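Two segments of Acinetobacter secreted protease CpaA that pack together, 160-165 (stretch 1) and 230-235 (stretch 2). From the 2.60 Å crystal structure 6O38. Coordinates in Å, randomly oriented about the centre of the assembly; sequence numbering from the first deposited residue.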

ATOM      1  N   LEU A 160      -2.635  10.566 -18.499  1.00 46.35           N
ATOM      2  CA  LEU A 160      -3.508   9.545 -17.926  1.00 45.68           C
ATOM      3  C   LEU A 160      -4.874  10.119 -17.568  1.00 44.89           C
ATOM      4  O   LEU A 160      -5.909   9.500 -17.843  1.00 44.61           O
ATOM      5  CB  LEU A 160      -2.849   8.919 -16.697  1.00 45.38           C
ATOM      6  CG  LEU A 160      -3.657   7.834 -15.984  1.00 44.75           C
ATOM      7  CD1 LEU A 160      -3.767   6.589 -16.849  1.00 45.23           C
ATOM      8  CD2 LEU A 160      -3.038   7.504 -14.635  1.00 44.44           C
ATOM      9  N   PHE A 161      -4.898  11.302 -16.958  1.00 44.62           N
ATOM     10  CA  PHE A 161      -6.135  11.989 -16.630  1.00 43.77           C
ATOM     11  C   PHE A 161      -6.027  13.459 -17.012  1.00 43.82           C
ATOM     12  O   PHE A 161      -4.951  14.056 -16.887  1.00 44.43           O
ATOM     13  CB  PHE A 161      -6.463  11.865 -15.133  1.00 43.12           C
ATOM     14  CG  PHE A 161      -6.884  10.486 -14.717  1.00 43.03           C
ATOM     15  CD1 PHE A 161      -8.152  10.016 -15.015  1.00 42.64           C
ATOM     16  CD2 PHE A 161      -6.015   9.662 -14.021  1.00 43.42           C
ATOM     17  CE1 PHE A 161      -8.545   8.747 -14.631  1.00 42.73           C
ATOM     18  CE2 PHE A 161      -6.403   8.392 -13.634  1.00 43.43           C
ATOM     19  CZ  PHE A 161      -7.669   7.935 -13.941  1.00 43.12           C
ATOM     20  N   PRO A 162      -7.117  14.068 -17.479  1.00 44.64           N
ATOM     21  CA  PRO A 162      -7.082  15.487 -17.874  1.00 44.81           C
ATOM     22  C   PRO A 162      -7.186  16.430 -16.678  1.00 44.47           C
ATOM     23  O   PRO A 162      -8.140  17.202 -16.536  1.00 43.98           O
ATOM     24  CB  PRO A 162      -8.288  15.591 -18.816  1.00 44.35           C
ATOM     25  CG  PRO A 162      -9.252  14.588 -18.286  1.00 43.68           C
ATOM     26  CD  PRO A 162      -8.430  13.450 -17.738  1.00 44.04           C
ATOM     27  N   SER A 163      -6.189  16.371 -15.799  1.00 43.78           N
ATOM     28  CA  SER A 163      -6.180  17.199 -14.606  1.00 43.51           C
ATOM     29  C   SER A 163      -5.770  18.631 -14.954  1.00 44.17           C
ATOM     30  O   SER A 163      -5.471  18.963 -16.104  1.00 44.76           O
ATOM     31  CB  SER A 163      -5.253  16.599 -13.551  1.00 43.88           C
ATOM     32  OG  SER A 163      -5.646  15.277 -13.223  1.00 43.40           O
ATOM     33  N   SER A 164      -5.756  19.493 -13.936  1.00 43.50           N
ATOM     34  CA  SER A 164      -5.474  20.918 -14.117  1.00 44.32           C
ATOM     35  C   SER A 164      -3.963  21.153 -14.147  1.00 45.67           C
ATOM     36  O   SER A 164      -3.379  21.815 -13.286  1.00 46.42           O
ATOM     37  CB  SER A 164      -6.140  21.731 -13.015  1.00 43.86           C
ATOM     38  OG  SER A 164      -7.531  21.469 -12.954  1.00 42.47           O
ATOM     39  N   PHE A 165      -3.326  20.609 -15.185  1.00 46.70           N
ATOM     40  CA  PHE A 165      -1.874  20.710 -15.341  1.00 47.78           C
ATOM     41  C   PHE A 165      -1.509  22.080 -15.914  1.00 48.72           C
ATOM     42  O   PHE A 165      -1.038  22.224 -17.044  1.00 49.40           O
ATOM     43  CB  PHE A 165      -1.345  19.583 -16.219  1.00 47.91           C
ATOM     44  CG  PHE A 165      -1.393  18.231 -15.568  1.00 47.25           C
ATOM     45  CD1 PHE A 165      -0.523  17.912 -14.539  1.00 47.64           C
ATOM     46  CD2 PHE A 165      -2.298  17.273 -15.993  1.00 46.57           C
ATOM     47  CE1 PHE A 165      -0.564  16.669 -13.936  1.00 47.15           C
ATOM     48  CE2 PHE A 165      -2.340  16.025 -15.399  1.00 46.05           C
ATOM     49  CZ  PHE A 165      -1.472  15.723 -14.369  1.00 46.37           C
ATOM     50  N   ALA A 230     -14.209  20.491 -10.702  1.00 38.49           N
ATOM     51  CA  ALA A 230     -12.782  20.583 -10.978  1.00 39.47           C
ATOM     52  C   ALA A 230     -12.495  19.766 -12.231  1.00 39.78           C
ATOM     53  O   ALA A 230     -13.413  19.265 -12.890  1.00 39.32           O
ATOM     54  CB  ALA A 230     -11.958  20.107  -9.776  1.00 39.24           C
ATOM     55  N   ASN A 231     -11.219  19.640 -12.573  1.00 41.20           N
ATOM     56  CA  ASN A 231     -10.813  18.744 -13.642  1.00 41.60           C
ATOM     57  C   ASN A 231     -10.637  17.331 -13.097  1.00 41.17           C
ATOM     58  O   ASN A 231     -10.467  17.121 -11.893  1.00 40.76           O
ATOM     59  CB  ASN A 231      -9.523  19.231 -14.299  1.00 42.88           C
ATOM     60  CG  ASN A 231      -9.740  20.453 -15.169  1.00 43.59           C
ATOM     61  OD1 ASN A 231     -10.684  20.507 -15.957  1.00 43.39           O
ATOM     62  ND2 ASN A 231      -8.869  21.444 -15.026  1.00 44.59           N
ATOM     63  N   ASP A 232     -10.700  16.359 -14.004  1.00 42.40           N
ATOM     64  CA  ASP A 232     -10.678  14.956 -13.611  1.00 42.15           C
ATOM     65  C   ASP A 232      -9.412  14.628 -12.826  1.00 42.52           C
ATOM     66  O   ASP A 232      -8.297  14.907 -13.275  1.00 43.45           O
ATOM     67  CB  ASP A 232     -10.785  14.063 -14.847  1.00 42.70           C
ATOM     68  CG  ASP A 232     -11.330  12.684 -14.527  1.00 42.51           C
ATOM     69  OD1 ASP A 232     -11.833  12.490 -13.399  1.00 41.85           O
ATOM     70  OD2 ASP A 232     -11.264  11.798 -15.405  1.00 43.04           O
ATOM     71  N   ARG A 233      -9.602  14.064 -11.630  1.00 39.81           N
ATOM     72  CA  ARG A 233      -8.541  13.563 -10.758  1.00 40.10           C
ATOM     73  C   ARG A 233      -7.729  14.670 -10.094  1.00 40.47           C
ATOM     74  O   ARG A 233      -6.630  14.412  -9.594  1.00 41.21           O
ATOM     75  CB  ARG A 233      -7.602  12.599 -11.497  1.00 40.96           C
ATOM     76  CG  ARG A 233      -7.956  11.129 -11.321  1.00 40.79           C
ATOM     77  CD  ARG A 233      -9.406  10.855 -11.684  1.00 40.20           C
ATOM     78  NE  ARG A 233      -9.748   9.443 -11.549  1.00 40.28           N
ATOM     79  CZ  ARG A 233     -10.835   8.886 -12.074  1.00 40.12           C
ATOM     80  NH1 ARG A 233     -11.687   9.623 -12.774  1.00 39.80           N
ATOM     81  NH2 ARG A 233     -11.068   7.593 -11.902  1.00 40.40           N
ATOM     82  N   ASP A 234      -8.232  15.903 -10.079  1.00 39.35           N
ATOM     83  CA  ASP A 234      -7.637  16.918  -9.221  1.00 39.63           C
ATOM     84  C   ASP A 234      -7.798  16.514  -7.761  1.00 38.67           C
ATOM     85  O   ASP A 234      -8.789  15.890  -7.372  1.00 37.49           O
ATOM     86  CB  ASP A 234      -8.278  18.285  -9.466  1.00 39.68           C
ATOM     87  CG  ASP A 234      -7.867  18.892 -10.792  1.00 40.81           C
ATOM     88  OD1 ASP A 234      -6.813  18.495 -11.332  1.00 41.69           O
ATOM     89  OD2 ASP A 234      -8.591  19.780 -11.288  1.00 40.87           O
ATOM     90  N   ARG A 235      -6.811  16.871  -6.943  1.00 40.21           N
ATOM     91  CA  ARG A 235      -6.780  16.432  -5.557  1.00 39.25           C
ATOM     92  C   ARG A 235      -6.648  17.618  -4.615  1.00 39.23           C
ATOM     93  O   ARG A 235      -5.945  18.589  -4.912  1.00 40.52           O
ATOM     94  CB  ARG A 235      -5.634  15.445  -5.311  1.00 39.70           C
ATOM     95  CG  ARG A 235      -5.872  14.078  -5.924  1.00 39.89           C
ATOM     96  CD  ARG A 235      -4.854  13.061  -5.444  1.00 40.31           C
ATOM     97  NE  ARG A 235      -5.097  11.744  -6.026  1.00 41.02           N
ATOM     98  CZ  ARG A 235      -4.649  10.605  -5.509  1.00 40.86           C
ATOM     99  NH1 ARG A 235      -3.932  10.617  -4.394  1.00 40.02           N
ATOM    100  NH2 ARG A 235      -4.919   9.453  -6.106  1.00 41.50           N
TER

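Neither stretch is regular helix or strand through the contact. Each of the four hydrogen bonds between them uses at least one side-chain atom. Stretch 2 folds into a type II beta turn from Asn231 to Asp234, closed by Asp234 N to Asn231 O at 3.1 Å. Arg233 takes the positive phi of 73° that this turn type requires at its third position. The nearest CA atoms across the stretches are those of Ser163 and Asn231, 5.0 Å apart.

Asp234 is the main acceptor. Its chi1 is m, and its carboxylate reaches stretch 1 although its CA-to-CB bond points sideways. OD1 accepts from Ser164 N at 3.0 Å, with a nearly straight angle of 165°. OD2 accepts from Ser164 OG at 2.6 Å. The same OD2 takes Asn231 N at 2.9 Å, so one carboxylate ties the turn to itself and to stretch 1.

Ser164, also m, places OG between two partners. It donates to Asp234 and accepts from Asn231 ND2; the Asn231 ND2 to Ser164 OG distance of 2.5 Å is very short. Asn231 points toward stretch 1 with chi1 m, which brings its amide to the serine. Ser163 is m as well, and its OG donates to the backbone Asp232 O at 2.7 Å.

Around Phe161 the packing is of an arginine side chain on an aromatic ring. Phe161, chi1 m, points toward stretch 2. Arg233 CG sits 3.6 Å from the centroid of the Phe161 ring, 13° off the normal, a CH-pi contact. Arg233 NE lies over the same ring, 3.4 Å from Phe161 CE1. The arginine has an off-well chi1 of -95° and chi2 p, then extends through a t chi3. In this conformation CG and NE both lie over the Phe161 ring, and NH1 reaches Asp232 OD1 in a salt bridge at 2.9 Å. Asp232 OD2 lies at the ring edge, 3.6 Å from Phe161 CD1.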